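Conserved hypothetical protein Pfu-838710-001 (Pyrococcus furiosus, PDB 1YEM) is of unknown function but, as a CYTH-domain protein, probably binds a triphosphate or similar phosphorylated ligand inside its beta-barrel tunnel. Local coordinates at residues R53-H58 with K108-Y113. Residues are numbered along the deposited sequence; the frame is centred on the assembly and turned at random.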
# COMPACT_ATOMS: atom_id res chain seq x y z
N ARG B 53 -6.48 6.28 -4.56
CA ARG B 53 -7.42 5.16 -4.63
C ARG B 53 -6.77 3.81 -4.44
O ARG B 53 -5.59 3.60 -4.77
CB ARG B 53 -8.20 5.16 -5.97
CG ARG B 53 -7.38 4.81 -7.19
CD ARG B 53 -8.18 4.03 -8.21
NE ARG B 53 -7.92 4.54 -9.55
CZ ARG B 53 -6.84 4.28 -10.28
NH1 ARG B 53 -5.90 3.45 -9.86
NH2 ARG B 53 -6.72 4.83 -11.47
N ILE B 54 -7.57 2.90 -3.90
CA ILE B 54 -7.22 1.49 -3.80
C ILE B 54 -8.05 0.77 -4.84
O ILE B 54 -9.27 0.94 -4.90
CB ILE B 54 -7.53 0.91 -2.38
CG1 ILE B 54 -6.91 1.79 -1.27
CG2 ILE B 54 -7.03 -0.52 -2.26
CD1 ILE B 54 -5.47 2.15 -1.47
N ARG B 55 -7.40 -0.03 -5.66
CA ARG B 55 -8.07 -0.77 -6.70
C ARG B 55 -7.94 -2.23 -6.40
O ARG B 55 -6.84 -2.70 -6.16
CB ARG B 55 -7.45 -0.48 -8.10
CG ARG B 55 -7.90 -1.47 -9.24
CD ARG B 55 -7.46 -0.99 -10.65
NE ARG B 55 -8.16 0.24 -11.01
CZ ARG B 55 -7.82 1.07 -11.99
NH1 ARG B 55 -8.54 2.18 -12.18
NH2 ARG B 55 -6.81 0.82 -12.77
N GLY B 56 -9.06 -2.95 -6.46
CA GLY B 56 -9.04 -4.41 -6.47
C GLY B 56 -9.46 -4.95 -7.83
O GLY B 56 -10.37 -4.44 -8.43
N VAL B 57 -8.76 -5.97 -8.31
CA VAL B 57 -9.06 -6.59 -9.60
C VAL B 57 -9.48 -8.05 -9.35
O VAL B 57 -8.64 -8.97 -9.32
CB VAL B 57 -7.85 -6.54 -10.58
CG1 VAL B 57 -8.25 -7.09 -11.95
CG2 VAL B 57 -7.31 -5.12 -10.73
N HIS B 58 -10.79 -8.24 -9.17
CA HIS B 58 -11.39 -9.53 -8.78
C HIS B 58 -10.91 -10.71 -9.60
O HIS B 58 -10.43 -11.70 -9.06
CB HIS B 58 -12.92 -9.45 -8.85
CG HIS B 58 -13.62 -10.69 -8.36
ND1 HIS B 58 -14.35 -11.51 -9.20
CD2 HIS B 58 -13.67 -11.26 -7.13
CE1 HIS B 58 -14.83 -12.53 -8.50
NE2 HIS B 58 -14.43 -12.39 -7.25
N LYS B 108 -16.11 -1.14 -12.49
CA LYS B 108 -16.06 -1.11 -13.93
C LYS B 108 -15.35 -2.34 -14.45
O LYS B 108 -14.55 -2.95 -13.75
CB LYS B 108 -15.39 0.20 -14.43
CG LYS B 108 -13.89 0.36 -14.10
CD LYS B 108 -13.40 1.87 -14.26
CE LYS B 108 -11.86 1.98 -14.21
NZ LYS B 108 -11.32 3.37 -14.21
N LYS B 109 -15.72 -2.72 -15.67
CA LYS B 109 -15.00 -3.71 -16.46
C LYS B 109 -14.16 -2.96 -17.49
O LYS B 109 -14.61 -1.95 -18.08
CB LYS B 109 -15.97 -4.63 -17.18
CG LYS B 109 -16.81 -5.49 -16.24
CD LYS B 109 -17.85 -6.32 -16.99
CE LYS B 109 -18.90 -6.90 -16.01
NZ LYS B 109 -19.53 -8.16 -16.49
N ARG B 110 -12.94 -3.45 -17.71
CA ARG B 110 -12.04 -2.79 -18.62
C ARG B 110 -11.30 -3.78 -19.48
O ARG B 110 -10.71 -4.72 -18.97
CB ARG B 110 -11.04 -1.96 -17.85
CG ARG B 110 -9.85 -1.57 -18.69
CD ARG B 110 -8.86 -0.86 -17.90
NE ARG B 110 -9.35 0.44 -17.58
CZ ARG B 110 -8.71 1.28 -16.78
NH1 ARG B 110 -9.25 2.48 -16.53
NH2 ARG B 110 -7.53 0.92 -16.22
N TRP B 111 -11.32 -3.53 -20.80
CA TRP B 111 -10.52 -4.28 -21.76
C TRP B 111 -9.44 -3.35 -22.25
O TRP B 111 -9.72 -2.25 -22.68
CB TRP B 111 -11.35 -4.71 -22.97
CG TRP B 111 -12.39 -5.77 -22.70
CD1 TRP B 111 -12.27 -7.11 -22.94
CD2 TRP B 111 -13.70 -5.57 -22.19
NE1 TRP B 111 -13.44 -7.76 -22.61
CE2 TRP B 111 -14.33 -6.83 -22.14
CE3 TRP B 111 -14.41 -4.44 -21.75
CZ2 TRP B 111 -15.63 -7.00 -21.67
CZ3 TRP B 111 -15.71 -4.61 -21.29
CH2 TRP B 111 -16.31 -5.88 -21.25
N VAL B 112 -8.19 -3.80 -22.15
CA VAL B 112 -7.06 -3.04 -22.62
C VAL B 112 -6.63 -3.59 -23.98
O VAL B 112 -6.38 -4.80 -24.12
CB VAL B 112 -5.91 -3.08 -21.62
CG1 VAL B 112 -4.73 -2.25 -22.12
CG2 VAL B 112 -6.38 -2.57 -20.24
N TYR B 113 -6.57 -2.71 -24.98
CA TYR B 113 -6.05 -3.01 -26.31
C TYR B 113 -4.85 -2.11 -26.59
O TYR B 113 -4.71 -1.07 -25.98
CB TYR B 113 -7.12 -2.79 -27.38
CG TYR B 113 -8.25 -3.78 -27.27
CD1 TYR B 113 -8.17 -5.02 -27.90
CD2 TYR B 113 -9.39 -3.49 -26.51
CE1 TYR B 113 -9.19 -5.94 -27.79
CE2 TYR B 113 -10.42 -4.41 -26.40
CZ TYR B 113 -10.32 -5.62 -27.04
OH TYR B 113 -11.34 -6.54 -26.92
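The guanidinium of R55 is gripped at NE by a salt bridge to OD2 of D41, while its outer nitrogens lie close to two other cationic groups: NH1 is 3.6 Å from NZ of K108, and NH2 is 3.5 Å from NH2 of R110. The setting is the closed antiparallel barrel of the CYTH domain, the triphosphate tunnel fold. Strands 50-57 and 102-115 are not neighbours; strand 32-44 runs between them, supplying D41 and also Q39, which all three basic side chains touch. The contact therefore bridges one intervening strand from the barrel interior, and no hydrogen bond joins the two segments directly.

Alternation along each strand sends R53 and R55, and likewise K108 and R110, to the same side. With CG swung away from the main-chain nitrogen (chi1 167°), R55 then bends at chi3, which turns NH1 toward the ammonium of K108 and NH2 toward the guanidinium of R110. K108 arrives differently: beyond CG it is fully extended, and this straight reach carries its ammonium to R55, with CE following 3.9 Å from R55 NH1. The R55 and R110 guanidinium planes stand almost perpendicular, 89° apart.

Long, flexible basic chains suit such a place, because their charged ends can converge from separate strands, consistent with a tunnel that, as in relatives of this family, probably receives a phosphorylated anion. Acidic and polar neighbours probably offset part of the charge and fix the groups: the D41 carboxylate also makes a weak, long ion pair with K108, and R110 NE is hydrogen-bonded to OD1 of N123. R53 adds a second layer, and R55 NH1 sits over the centre of the R53 guanidinium, 3.2 Å above its plane.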